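Local coordinates for protein TipC2 (Streptococcus intermedius B196, PDB 6DHX) that probably serves as an immunity protein that protects its producer against an antibacterial toxin exported by the type VII secretion system, at residues A[71-77]-A[157-161]; A[18-22]-A[183-187]; A[162-168]-A[180-184]; A[21-25]-A[170-176]. All blocks are in the same frame, centred on the assembly; numbering follows the deposited sequence.

Contact 1. Residues A[71-77]-A[157-161]; sequences TGNYTKI and HYEKI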
loop_
_atom_site.group_PDB
_atom_site.type_symbol
_atom_site.label_atom_id
_atom_site.label_comp_id
_atom_site.label_asym_id
_atom_site.label_seq_id
_atom_site.Cartn_x
_atom_site.Cartn_y
_atom_site.Cartn_z
ATOM N N THR A 71 -9.576 0.454 11.811
ATOM C CA THR A 71 -9.590 -0.150 13.136
ATOM C C THR A 71 -8.597 0.558 14.058
ATOM O O THR A 71 -7.545 1.031 13.613
ATOM C CB THR A 71 -9.241 -1.651 13.035
ATOM O OG1 THR A 71 -8.392 -2.038 14.120
ATOM C CG2 THR A 71 -8.510 -1.965 11.706
ATOM N N GLY A 72 -8.951 0.644 15.345
ATOM C CA GLY A 72 -8.008 1.026 16.382
ATOM C C GLY A 72 -7.211 2.282 16.092
ATOM O O GLY A 72 -7.798 3.346 15.883
ATOM N N ASN A 73 -5.880 2.184 16.067
ATOM C CA ASN A 73 -5.051 3.367 15.874
ATOM C C ASN A 73 -4.709 3.630 14.408
ATOM O O ASN A 73 -3.893 4.524 14.131
ATOM C CB ASN A 73 -3.751 3.259 16.684
ATOM C CG ASN A 73 -3.973 3.441 18.176
ATOM O OD1 ASN A 73 -3.536 2.620 18.987
ATOM N ND2 ASN A 73 -4.655 4.520 18.545
ATOM N N TYR A 74 -5.284 2.883 13.467
ATOM C CA TYR A 74 -4.918 3.071 12.063
ATOM C C TYR A 74 -5.646 4.281 11.499
ATOM O O TYR A 74 -6.875 4.388 11.593
ATOM C CB TYR A 74 -5.222 1.814 11.242
ATOM C CG TYR A 74 -4.364 0.643 11.673
ATOM C CD1 TYR A 74 -3.080 0.456 11.152
ATOM C CD2 TYR A 74 -4.816 -0.258 12.632
ATOM C CE1 TYR A 74 -2.281 -0.613 11.570
ATOM C CE2 TYR A 74 -4.033 -1.326 13.048
ATOM C CZ TYR A 74 -2.761 -1.503 12.506
ATOM O OH TYR A 74 -1.965 -2.555 12.940
ATOM N N THR A 75 -4.883 5.191 10.903
ATOM C CA THR A 75 -5.392 6.484 10.474
ATOM C C THR A 75 -5.617 6.558 8.969
ATOM O O THR A 75 -6.334 7.464 8.511
ATOM C CB THR A 75 -4.424 7.602 10.902
ATOM O OG1 THR A 75 -3.126 7.354 10.346
ATOM C CG2 THR A 75 -4.302 7.638 12.408
ATOM N N LYS A 76 -4.992 5.664 8.201
ATOM C CA LYS A 76 -5.076 5.719 6.746
ATOM C C LYS A 76 -4.663 4.374 6.171
ATOM O O LYS A 76 -3.684 3.771 6.619
ATOM C CB LYS A 76 -4.167 6.821 6.175
ATOM C CG LYS A 76 -4.326 7.036 4.688
ATOM C CD LYS A 76 -3.627 8.341 4.263
ATOM C CE LYS A 76 -3.943 8.644 2.819
ATOM N NZ LYS A 76 -3.295 9.940 2.363
ATOM N N ILE A 77 -5.383 3.927 5.149
ATOM C CA ILE A 77 -4.979 2.775 4.359
ATOM C C ILE A 77 -5.303 3.126 2.918
ATOM O O ILE A 77 -6.443 3.485 2.611
ATOM C CB ILE A 77 -5.714 1.467 4.776
ATOM C CG1 ILE A 77 -5.649 1.206 6.285
ATOM C CG2 ILE A 77 -5.165 0.260 3.945
ATOM C CD1 ILE A 77 -6.681 0.153 6.791
ATOM N N HIS A 157 1.958 -5.708 11.945
ATOM C CA HIS A 157 1.148 -4.662 11.316
ATOM C C HIS A 157 0.944 -4.953 9.832
ATOM O O HIS A 157 -0.173 -4.830 9.302
ATOM C CB HIS A 157 1.805 -3.280 11.496
ATOM C CG HIS A 157 1.761 -2.769 12.909
ATOM N ND1 HIS A 157 0.592 -2.679 13.629
ATOM C CD2 HIS A 157 2.744 -2.333 13.733
ATOM C CE1 HIS A 157 0.856 -2.227 14.844
ATOM N NE2 HIS A 157 2.155 -1.998 14.931
ATOM N N TYR A 158 2.012 -5.367 9.158
ATOM C CA TYR A 158 1.922 -5.716 7.742
ATOM C C TYR A 158 0.958 -6.885 7.530
ATOM O O TYR A 158 0.091 -6.847 6.647
ATOM C CB TYR A 158 3.330 -6.062 7.218
ATOM C CG TYR A 158 3.262 -6.476 5.776
ATOM C CD1 TYR A 158 3.358 -5.517 4.776
ATOM C CD2 TYR A 158 3.080 -7.807 5.419
ATOM C CE1 TYR A 158 3.277 -5.861 3.441
ATOM C CE2 TYR A 158 2.971 -8.187 4.060
ATOM C CZ TYR A 158 3.087 -7.191 3.079
ATOM O OH TYR A 158 2.998 -7.522 1.742
ATOM N N GLU A 159 1.083 -7.929 8.356
ATOM C CA GLU A 159 0.185 -9.079 8.247
ATOM C C GLU A 159 -1.263 -8.648 8.464
ATOM O O GLU A 159 -2.161 -9.073 7.737
ATOM C CB GLU A 159 0.590 -10.160 9.252
ATOM C CG GLU A 159 -0.420 -11.299 9.440
ATOM C CD GLU A 159 -0.597 -12.172 8.204
ATOM O OE1 GLU A 159 0.311 -12.221 7.338
ATOM O OE2 GLU A 159 -1.645 -12.856 8.123
ATOM N N LYS A 160 -1.493 -7.797 9.455
ATOM C CA LYS A 160 -2.858 -7.408 9.795
ATOM C C LYS A 160 -3.507 -6.554 8.704
ATOM O O LYS A 160 -4.679 -6.760 8.359
ATOM C CB LYS A 160 -2.830 -6.648 11.116
ATOM C CG LYS A 160 -4.229 -6.274 11.615
ATOM C CD LYS A 160 -4.055 -5.542 12.965
ATOM C CE LYS A 160 -5.322 -4.804 13.370
ATOM N NZ LYS A 160 -6.495 -5.713 13.407
ATOM N N ILE A 161 -2.776 -5.577 8.178
ATOM C CA ILE A 161 -3.373 -4.634 7.241
ATOM C C ILE A 161 -3.202 -5.080 5.807
ATOM O O ILE A 161 -4.159 -5.013 5.023
ATOM C CB ILE A 161 -2.788 -3.219 7.437
ATOM C CG1 ILE A 161 -3.051 -2.734 8.871
ATOM C CG2 ILE A 161 -3.351 -2.254 6.337
ATOM C CD1 ILE A 161 -4.553 -2.680 9.263
#

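Contact 2. Residues A[18-22]-A[183-187]; sequences PKNIF and YGQVT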
loop_
_atom_site.group_PDB
_atom_site.type_symbol
_atom_site.label_atom_id
_atom_site.label_comp_id
_atom_site.label_asym_id
_atom_site.label_seq_id
_atom_site.Cartn_x
_atom_site.Cartn_y
_atom_site.Cartn_z
ATOM N N PRO A 18 -1.015 -12.335 -15.125
ATOM C CA PRO A 18 -0.377 -12.025 -13.841
ATOM C C PRO A 18 0.452 -13.187 -13.321
ATOM O O PRO A 18 0.075 -14.351 -13.442
ATOM C CB PRO A 18 -1.562 -11.753 -12.906
ATOM C CG PRO A 18 -2.699 -11.359 -13.886
ATOM C CD PRO A 18 -2.483 -12.190 -15.075
ATOM N N LYS A 19 1.609 -12.846 -12.745
ATOM C CA LYS A 19 2.504 -13.852 -12.160
ATOM C C LYS A 19 2.409 -13.884 -10.635
ATOM O O LYS A 19 2.929 -14.832 -10.000
ATOM C CB LYS A 19 3.969 -13.601 -12.598
ATOM C CG LYS A 19 4.268 -13.893 -14.088
ATOM C CD LYS A 19 5.766 -14.138 -14.325
ATOM C CE LYS A 19 6.129 -14.252 -15.810
ATOM N NZ LYS A 19 7.533 -14.853 -16.003
ATOM N N ASN A 20 1.732 -12.914 -10.050
ATOM C CA ASN A 20 1.533 -12.819 -8.614
ATOM C C ASN A 20 0.317 -11.934 -8.343
ATOM O O ASN A 20 -0.256 -11.311 -9.251
ATOM C CB ASN A 20 2.792 -12.241 -7.932
ATOM C CG ASN A 20 3.141 -10.895 -8.491
ATOM O OD1 ASN A 20 2.358 -9.957 -8.342
ATOM N ND2 ASN A 20 4.297 -10.796 -9.174
ATOM N N ILE A 21 -0.043 -11.832 -7.057
ATOM C CA ILE A 21 -1.271 -11.149 -6.693
ATOM C C ILE A 21 -1.188 -9.661 -6.975
ATOM O O ILE A 21 -2.222 -9.026 -7.246
ATOM C CB ILE A 21 -1.618 -11.417 -5.207
ATOM C CG1 ILE A 21 -3.032 -10.945 -4.906
ATOM C CG2 ILE A 21 -0.551 -10.746 -4.257
ATOM C CD1 ILE A 21 -3.598 -11.555 -3.587
ATOM N N PHE A 22 0.011 -9.074 -6.945
ATOM C CA PHE A 22 0.142 -7.645 -7.216
ATOM C C PHE A 22 -0.034 -7.363 -8.706
ATOM O O PHE A 22 -0.658 -6.366 -9.069
ATOM C CB PHE A 22 1.506 -7.123 -6.713
ATOM C CG PHE A 22 1.710 -7.457 -5.243
ATOM C CD1 PHE A 22 0.963 -6.775 -4.270
ATOM C CD2 PHE A 22 2.500 -8.515 -4.870
ATOM C CE1 PHE A 22 1.040 -7.138 -2.917
ATOM C CE2 PHE A 22 2.590 -8.898 -3.499
ATOM C CZ PHE A 22 1.853 -8.195 -2.536
ATOM N N TYR A 183 1.569 -15.368 -2.503
ATOM C CA TYR A 183 1.509 -14.235 -3.426
ATOM C C TYR A 183 1.774 -14.639 -4.869
ATOM O O TYR A 183 1.443 -13.868 -5.771
ATOM C CB TYR A 183 2.576 -13.196 -3.064
ATOM C CG TYR A 183 2.377 -12.407 -1.800
ATOM C CD1 TYR A 183 1.164 -12.422 -1.108
ATOM C CD2 TYR A 183 3.404 -11.607 -1.321
ATOM C CE1 TYR A 183 0.992 -11.664 0.042
ATOM C CE2 TYR A 183 3.260 -10.848 -0.178
ATOM C CZ TYR A 183 2.071 -10.877 0.503
ATOM O OH TYR A 183 1.969 -10.108 1.634
ATOM N N GLY A 184 2.451 -15.766 -5.100
ATOM C CA GLY A 184 2.915 -16.101 -6.434
ATOM C C GLY A 184 4.379 -15.753 -6.629
ATOM O O GLY A 184 5.149 -15.731 -5.667
ATOM N N GLN A 185 4.768 -15.489 -7.872
ATOM C CA GLN A 185 6.167 -15.300 -8.252
ATOM C C GLN A 185 6.483 -13.824 -8.097
ATOM O O GLN A 185 6.127 -13.014 -8.959
ATOM C CB GLN A 185 6.391 -15.763 -9.692
ATOM C CG GLN A 185 6.594 -17.255 -9.817
ATOM C CD GLN A 185 6.987 -17.678 -11.243
ATOM O OE1 GLN A 185 6.450 -17.168 -12.218
ATOM N NE2 GLN A 185 7.931 -18.616 -11.354
ATOM N N VAL A 186 7.139 -13.464 -7.001
ATOM C CA VAL A 186 7.414 -12.049 -6.706
ATOM C C VAL A 186 8.628 -12.007 -5.788
ATOM O O VAL A 186 8.741 -12.811 -4.864
ATOM C CB VAL A 186 6.205 -11.335 -6.058
ATOM C CG1 VAL A 186 5.708 -12.089 -4.825
ATOM C CG2 VAL A 186 6.590 -9.897 -5.628
ATOM N N THR A 187 9.538 -11.077 -6.055
ATOM C CA THR A 187 10.701 -10.898 -5.194
ATOM C C THR A 187 10.296 -9.951 -4.074
ATOM O O THR A 187 9.757 -8.875 -4.340
ATOM C CB THR A 187 11.888 -10.344 -5.981
ATOM O OG1 THR A 187 12.343 -11.324 -6.957
ATOM C CG2 THR A 187 13.054 -10.026 -4.998
#

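Contact 3. Residues A[162-168]-A[180-184]; sequences VNQKVLK and PKDYG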
loop_
_atom_site.group_PDB
_atom_site.type_symbol
_atom_site.label_atom_id
_atom_site.label_comp_id
_atom_site.label_asym_id
_atom_site.label_seq_id
_atom_site.Cartn_x
_atom_site.Cartn_y
_atom_site.Cartn_z
ATOM N N VAL A 162 -1.985 -5.446 5.390
ATOM C CA VAL A 162 -1.832 -5.808 3.973
ATOM C C VAL A 162 -2.438 -7.182 3.708
ATOM O O VAL A 162 -3.200 -7.359 2.758
ATOM C CB VAL A 162 -0.366 -5.759 3.505
ATOM C CG1 VAL A 162 -0.252 -6.266 2.008
ATOM C CG2 VAL A 162 0.176 -4.317 3.583
ATOM N N ASN A 163 -2.057 -8.191 4.505
ATOM C CA ASN A 163 -2.536 -9.531 4.157
ATOM C C ASN A 163 -3.990 -9.749 4.557
ATOM O O ASN A 163 -4.809 -10.186 3.738
ATOM C CB ASN A 163 -1.621 -10.580 4.796
ATOM C CG ASN A 163 -0.289 -10.669 4.058
ATOM O OD1 ASN A 163 -0.195 -10.260 2.896
ATOM N ND2 ASN A 163 0.722 -11.218 4.703
ATOM N N GLN A 164 -4.330 -9.455 5.807
ATOM C CA GLN A 164 -5.636 -9.800 6.358
ATOM C C GLN A 164 -6.698 -8.761 6.044
ATOM O O GLN A 164 -7.894 -8.980 6.327
ATOM C CB GLN A 164 -5.525 -10.007 7.892
ATOM C CG GLN A 164 -4.692 -11.253 8.278
ATOM C CD GLN A 164 -4.997 -12.417 7.335
ATOM O OE1 GLN A 164 -6.170 -12.752 7.100
ATOM N NE2 GLN A 164 -3.951 -13.006 6.756
ATOM N N LYS A 165 -6.323 -7.648 5.430
ATOM C CA LYS A 165 -7.332 -6.662 5.099
ATOM C C LYS A 165 -7.281 -6.334 3.610
ATOM O O LYS A 165 -8.218 -6.700 2.869
ATOM C CB LYS A 165 -7.170 -5.405 5.967
ATOM C CG LYS A 165 -8.322 -4.403 5.853
ATOM C CD LYS A 165 -8.185 -3.368 6.982
ATOM C CE LYS A 165 -9.277 -2.334 6.927
ATOM N NZ LYS A 165 -10.644 -2.926 7.181
ATOM N N VAL A 166 -6.212 -5.691 3.137
ATOM C CA VAL A 166 -6.185 -5.237 1.735
ATOM C C VAL A 166 -6.248 -6.419 0.778
ATOM O O VAL A 166 -7.049 -6.428 -0.171
ATOM C CB VAL A 166 -4.930 -4.393 1.445
ATOM C CG1 VAL A 166 -4.868 -4.061 -0.075
ATOM C CG2 VAL A 166 -4.913 -3.110 2.320
ATOM N N LEU A 167 -5.381 -7.410 0.973
ATOM C CA LEU A 167 -5.354 -8.509 0.006
ATOM C C LEU A 167 -6.550 -9.437 0.210
ATOM O O LEU A 167 -7.071 -10.019 -0.758
ATOM C CB LEU A 167 -4.038 -9.292 0.083
ATOM C CG LEU A 167 -2.785 -8.497 -0.340
ATOM C CD1 LEU A 167 -1.521 -9.388 -0.255
ATOM C CD2 LEU A 167 -2.932 -7.931 -1.806
ATOM N N LYS A 168 -7.015 -9.580 1.440
ATOM C CA LYS A 168 -8.223 -10.381 1.665
ATOM C C LYS A 168 -9.436 -9.703 1.017
ATOM O O LYS A 168 -10.303 -10.366 0.419
ATOM C CB LYS A 168 -8.427 -10.563 3.169
ATOM C CG LYS A 168 -9.534 -11.541 3.520
ATOM C CD LYS A 168 -9.691 -11.646 5.026
ATOM C CE LYS A 168 -10.581 -12.812 5.432
ATOM N NZ LYS A 168 -10.645 -12.923 6.909
ATOM N N PRO A 180 -3.653 -14.154 0.083
ATOM C CA PRO A 180 -2.781 -13.448 1.045
ATOM C C PRO A 180 -1.685 -14.301 1.621
ATOM O O PRO A 180 -0.742 -13.750 2.201
ATOM C CB PRO A 180 -3.752 -13.017 2.152
ATOM C CG PRO A 180 -5.107 -12.866 1.405
ATOM C CD PRO A 180 -5.069 -14.079 0.474
ATOM N N LYS A 181 -1.796 -15.626 1.569
ATOM C CA LYS A 181 -0.707 -16.454 2.072
ATOM C C LYS A 181 0.124 -17.068 0.949
ATOM O O LYS A 181 1.114 -17.740 1.226
ATOM C CB LYS A 181 -1.234 -17.534 3.017
ATOM C CG LYS A 181 -2.123 -18.552 2.364
ATOM C CD LYS A 181 -2.174 -19.833 3.217
ATOM C CE LYS A 181 -3.508 -20.546 3.060
ATOM N NZ LYS A 181 -3.595 -21.741 3.942
ATOM N N ASP A 182 -0.213 -16.808 -0.318
ATOM C CA ASP A 182 0.624 -17.300 -1.414
ATOM C C ASP A 182 0.572 -16.245 -2.507
ATOM O O ASP A 182 -0.351 -16.239 -3.334
ATOM C CB ASP A 182 0.201 -18.642 -1.973
ATOM C CG ASP A 182 1.003 -19.002 -3.230
ATOM O OD1 ASP A 182 2.198 -18.562 -3.355
ATOM O OD2 ASP A 182 0.412 -19.665 -4.115
ATOM N N TYR A 183 1.569 -15.368 -2.503
ATOM C CA TYR A 183 1.509 -14.235 -3.426
ATOM C C TYR A 183 1.774 -14.639 -4.869
ATOM O O TYR A 183 1.443 -13.868 -5.771
ATOM C CB TYR A 183 2.576 -13.196 -3.064
ATOM C CG TYR A 183 2.377 -12.407 -1.800
ATOM C CD1 TYR A 183 1.164 -12.422 -1.108
ATOM C CD2 TYR A 183 3.404 -11.607 -1.321
ATOM C CE1 TYR A 183 0.992 -11.664 0.042
ATOM C CE2 TYR A 183 3.260 -10.848 -0.178
ATOM C CZ TYR A 183 2.071 -10.877 0.503
ATOM O OH TYR A 183 1.969 -10.108 1.634
ATOM N N GLY A 184 2.451 -15.766 -5.100
ATOM C CA GLY A 184 2.915 -16.101 -6.434
ATOM C C GLY A 184 4.379 -15.753 -6.629
ATOM O O GLY A 184 5.149 -15.731 -5.667
HETATM O O HOH W 1 3.439 -11.944 3.836
#

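Contact 4. Residues A[21-25]-A[170-176]; sequences IFDEI and WCSIYKS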
loop_
_atom_site.group_PDB
_atom_site.type_symbol
_atom_site.label_atom_id
_atom_site.label_comp_id
_atom_site.label_asym_id
_atom_site.label_seq_id
_atom_site.Cartn_x
_atom_site.Cartn_y
_atom_site.Cartn_z
ATOM N N ILE A 21 -0.043 -11.832 -7.057
ATOM C CA ILE A 21 -1.271 -11.149 -6.693
ATOM C C ILE A 21 -1.188 -9.661 -6.975
ATOM O O ILE A 21 -2.222 -9.026 -7.246
ATOM C CB ILE A 21 -1.618 -11.417 -5.207
ATOM C CG1 ILE A 21 -3.032 -10.945 -4.906
ATOM C CG2 ILE A 21 -0.551 -10.746 -4.257
ATOM C CD1 ILE A 21 -3.598 -11.555 -3.587
ATOM N N PHE A 22 0.011 -9.074 -6.945
ATOM C CA PHE A 22 0.142 -7.645 -7.216
ATOM C C PHE A 22 -0.034 -7.363 -8.706
ATOM O O PHE A 22 -0.658 -6.366 -9.069
ATOM C CB PHE A 22 1.506 -7.123 -6.713
ATOM C CG PHE A 22 1.710 -7.457 -5.243
ATOM C CD1 PHE A 22 0.963 -6.775 -4.270
ATOM C CD2 PHE A 22 2.500 -8.515 -4.870
ATOM C CE1 PHE A 22 1.040 -7.138 -2.917
ATOM C CE2 PHE A 22 2.590 -8.898 -3.499
ATOM C CZ PHE A 22 1.853 -8.195 -2.536
ATOM N N ASP A 23 0.523 -8.217 -9.573
ATOM C CA ASP A 23 0.203 -8.120 -11.006
ATOM C C ASP A 23 -1.305 -8.193 -11.222
ATOM O O ASP A 23 -1.856 -7.537 -12.108
ATOM C CB ASP A 23 0.808 -9.276 -11.814
ATOM C CG ASP A 23 2.304 -9.170 -12.034
ATOM O OD1 ASP A 23 2.911 -8.077 -11.995
ATOM O OD2 ASP A 23 2.902 -10.254 -12.306
ATOM N N GLU A 24 -1.971 -9.092 -10.510
ATOM C CA GLU A 24 -3.396 -9.270 -10.726
ATOM C C GLU A 24 -4.157 -7.985 -10.386
ATOM O O GLU A 24 -4.993 -7.503 -11.167
ATOM C CB GLU A 24 -3.830 -10.470 -9.875
ATOM C CG GLU A 24 -5.167 -10.995 -10.098
ATOM C CD GLU A 24 -5.411 -12.171 -9.149
ATOM O OE1 GLU A 24 -5.698 -11.877 -7.969
ATOM O OE2 GLU A 24 -5.280 -13.339 -9.597
ATOM N N ILE A 25 -3.846 -7.390 -9.238
ATOM C CA ILE A 25 -4.451 -6.112 -8.858
ATOM C C ILE A 25 -4.111 -5.016 -9.871
ATOM O O ILE A 25 -4.998 -4.251 -10.288
ATOM C CB ILE A 25 -4.008 -5.690 -7.444
ATOM C CG1 ILE A 25 -4.509 -6.699 -6.387
ATOM C CG2 ILE A 25 -4.547 -4.272 -7.127
ATOM C CD1 ILE A 25 -3.755 -6.562 -4.970
ATOM N N TRP A 170 -9.230 -7.747 -1.691
ATOM C CA TRP A 170 -9.077 -8.020 -3.121
ATOM C C TRP A 170 -9.689 -9.356 -3.485
ATOM O O TRP A 170 -10.440 -9.473 -4.470
ATOM C CB TRP A 170 -7.579 -8.044 -3.490
ATOM C CG TRP A 170 -7.393 -8.422 -4.938
ATOM C CD1 TRP A 170 -6.862 -9.594 -5.445
ATOM C CD2 TRP A 170 -7.783 -7.626 -6.072
ATOM N NE1 TRP A 170 -6.902 -9.559 -6.832
ATOM C CE2 TRP A 170 -7.454 -8.371 -7.240
ATOM C CE3 TRP A 170 -8.363 -6.354 -6.205
ATOM C CZ2 TRP A 170 -7.670 -7.875 -8.539
ATOM C CZ3 TRP A 170 -8.590 -5.843 -7.528
ATOM C CH2 TRP A 170 -8.243 -6.607 -8.658
ATOM N N CYS A 171 -9.381 -10.393 -2.682
ATOM C CA CYS A 171 -9.921 -11.723 -2.983
ATOM C C CYS A 171 -11.432 -11.810 -2.760
ATOM O O CYS A 171 -12.062 -12.736 -3.289
ATOM C CB CYS A 171 -9.191 -12.825 -2.161
ATOM S SG CYS A 171 -7.380 -12.863 -2.653
ATOM N N SER A 172 -12.042 -10.825 -2.102
ATOM C CA SER A 172 -13.498 -10.801 -1.971
ATOM C C SER A 172 -14.200 -10.174 -3.171
ATOM O O SER A 172 -15.410 -10.376 -3.323
ATOM C CB SER A 172 -13.912 -10.018 -0.713
ATOM O OG SER A 172 -13.883 -8.620 -0.931
ATOM N N ILE A 173 -13.497 -9.387 -3.995
ATOM C CA ILE A 173 -14.135 -8.787 -5.172
ATOM C C ILE A 173 -13.608 -9.343 -6.489
ATOM O O ILE A 173 -14.233 -9.108 -7.532
ATOM C CB ILE A 173 -13.977 -7.256 -5.175
ATOM C CG1 ILE A 173 -12.491 -6.906 -5.321
ATOM C CG2 ILE A 173 -14.526 -6.676 -3.901
ATOM C CD1 ILE A 173 -12.280 -5.404 -5.405
ATOM N N TYR A 174 -12.511 -10.086 -6.477
ATOM C CA TYR A 174 -11.904 -10.677 -7.662
ATOM C C TYR A 174 -11.591 -12.146 -7.390
ATOM O O TYR A 174 -11.065 -12.470 -6.328
ATOM C CB TYR A 174 -10.602 -9.923 -8.005
ATOM C CG TYR A 174 -10.005 -10.392 -9.301
ATOM C CD1 TYR A 174 -10.553 -9.965 -10.514
ATOM C CD2 TYR A 174 -8.915 -11.265 -9.323
ATOM C CE1 TYR A 174 -10.044 -10.377 -11.704
ATOM C CE2 TYR A 174 -8.389 -11.710 -10.540
ATOM C CZ TYR A 174 -8.967 -11.239 -11.729
ATOM O OH TYR A 174 -8.512 -11.627 -12.971
ATOM N N LYS A 175 -11.899 -13.036 -8.340
ATOM C CA LYS A 175 -11.597 -14.463 -8.131
ATOM C C LYS A 175 -10.100 -14.682 -8.374
ATOM O O LYS A 175 -9.641 -15.054 -9.453
ATOM C CB LYS A 175 -12.476 -15.342 -9.014
ATOM C CG LYS A 175 -12.563 -16.772 -8.475
ATOM C CD LYS A 175 -13.205 -17.697 -9.493
ATOM C CE LYS A 175 -13.263 -19.123 -9.008
ATOM N NZ LYS A 175 -13.960 -19.941 -10.051
ATOM N N SER A 176 -9.315 -14.425 -7.336
ATOM C CA SER A 176 -7.861 -14.411 -7.476
ATOM C C SER A 176 -7.307 -15.807 -7.745
ATOM O O SER A 176 -7.825 -16.817 -7.251
ATOM C CB SER A 176 -7.212 -13.848 -6.198
ATOM O OG SER A 176 -5.783 -13.810 -6.306
#

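Contact 1. Residues A[71-77]-A[157-161]
Apolar packing carries most of this contact. I161, on the helix, sets its side chain over one face of the Y74 ring: I161 CD1 lies 3.8 Å from the ring centroid and 7° off its normal, a CH-pi contact, while I161 CG1 comes within 3.5 Å of Y74 CE1. Along the strand, I77 CG2 meets I161 CG2 at 3.9 Å, so I161 fills the space between the two strand residues. Polar bonding is confined to the tip of the tyrosine, where Y74 OH and H157 ND1 share a hydrogen bond of 2.7 Å in which either may be the donor. On the exposed side the K160 chain runs past the phenol, K160 CD lying 3.6 Å from Y74 OH. A type II' turn from T71 to Y74, closed by Y74 N to T71 O at 2.9 Å, leads into the strand, with G72 at the positive phi of its second position. Strand 74-77 and helix 157-161 cross at -63°, their axes 12.2 Å apart at closest approach. This is helix-on-sheet packing of an alpha+beta fold, with helix 151-173 lying across an antiparallel part of the sheet, where F94 of the adjacent strand also touches I161.

Contact 2. Residues A[18-22]-A[183-187]
Three hydrogen bonds join the chain just before helix 21-32 to the loop at 183-187. Two link backbones, Q185 N to K19 O at 2.9 Å and I21 N to Y183 O at 2.8 Å, and flank the single beta bridge of N20 with G184, whose CA atoms are 4.2 Å apart. At that spacing a CB on G184 would clash with K19 O and N20 CA. The third employs the N20 side chain, N20 ND2 giving to Q185 O at 2.9 Å and also to Y110 OH. As N-cap, N20 accepts through OD1 from D23 N and, weakly, from F22 N at 2.9 Å. I21 N, also in the first turn, is instead satisfied by Y183 O. Beside the bridge the F22 edge meets the Y183 face, centroids 5.0 Å apart and planes at 81°, while Y183 OH bonds to N163 and Y158. The helix start lies between the loop leading to strand 187-190 and helix 151-173, with L117 of strand 116-127 touching F22, Y183 and V186.

Contact 3. Residues A[162-168]-A[180-184]
The helical segment 162-168 includes a wider pi-type turn, marked by L167 N bonding to V162 O at 2.8 Å; K168 N reaches N163 O only weakly, at 3.2 Å. Opposite it, 180-184 is irregular loop. The backbones come closest at N163 and P180, whose CA atoms are 5.0 Å apart, and P180 CB rests 3.4 Å from N163 O. G184 has phi/psi of 99°/-153°, where a CB would be jammed against the carbonyl O of Y183, and its N makes a weak bond of 3.3 Å to D182 OD1. Among the side chains, P180 lies along the helix, its CG 4.0 Å from L167 CB and 3.8 Å from K168 N. Y183 reaches back to the helix from farther along the loop: its CE1 is 3.4 Å from L167 CD1, and its hydroxyl donates to the amide oxygen of N163, with Y183 OH and N163 OD1 just 2.5 Å apart. A water spans the same pair, accepting from N163 ND2 at 2.9 Å and donating to Y183 OH at 3.2 Å. Y158 OH also bonds to Y183 OH, and E159 OE1 takes N163 ND2, which adds the preceding helical turn to the polar network. After helix 151-173 the chain doubles back along that helix, P180 and Y183 packing on it, before entering strand 187-190.

Contact 4. Residues A[21-25]-A[170-176]
The side chain of E24, fully extended from helix 21-32, is the main protrusion here, entering a recess lined by W170, Y174 and S176. At the end of this recess E24 OE1 accepts two hydrogen bonds, from S176 OG at 2.6 Å and from W170 NE1 at 2.8 Å, so one carboxylate oxygen draws together the helix and the turn beyond it. The other, OE2, takes K177 N. Y174 borders the recess, its CE2 3.3 Å from E24 CD. One helical position on, I25 lays its CG1 over the indole face, 3.4 Å from the centroid of the five-membered ring and 12° off its normal, a CH-pi contact that covers the flat side of W170 while the glutamate meets its NE1 edge. I21, a turn earlier, fills the remaining gap: its CG1 lies 4.1 Å from W170 CD1, and its CD1 is 4.1 Å from C171 SG and 4.2 Å from S176 OG. I21, E24 and I25 thus lie on one face of helix 21-32. Behind the contact L167 touches both isoleucines. The N-terminal turn of helix 21-32 packs on the C-terminal end of helix 151-173 and the turn after it, around a buried carboxylate.

In the fold
From the N terminus, the chain enters helix 21-32 through 18-25, the starting side of contacts 2 and 4. It then runs through the strands of the sheet, passing 71-77, before helix 151-173 returns to close contact 1 at 157-161. That loop nests inside those of contacts 2 and 4. Contact 3 opens only afterwards, at 162-168; contact 4 closes at 170-176 before contact 3 does at 180-184, so these two cross. Contact 2 closes last, sharing Y183 and G184 with contact 3. Contact 1 ties helix 151-173 to the sheet, while contacts 2, 3 and 4 join both helices and the loop before strand 187-190, their centres 9 to 11 Å apart.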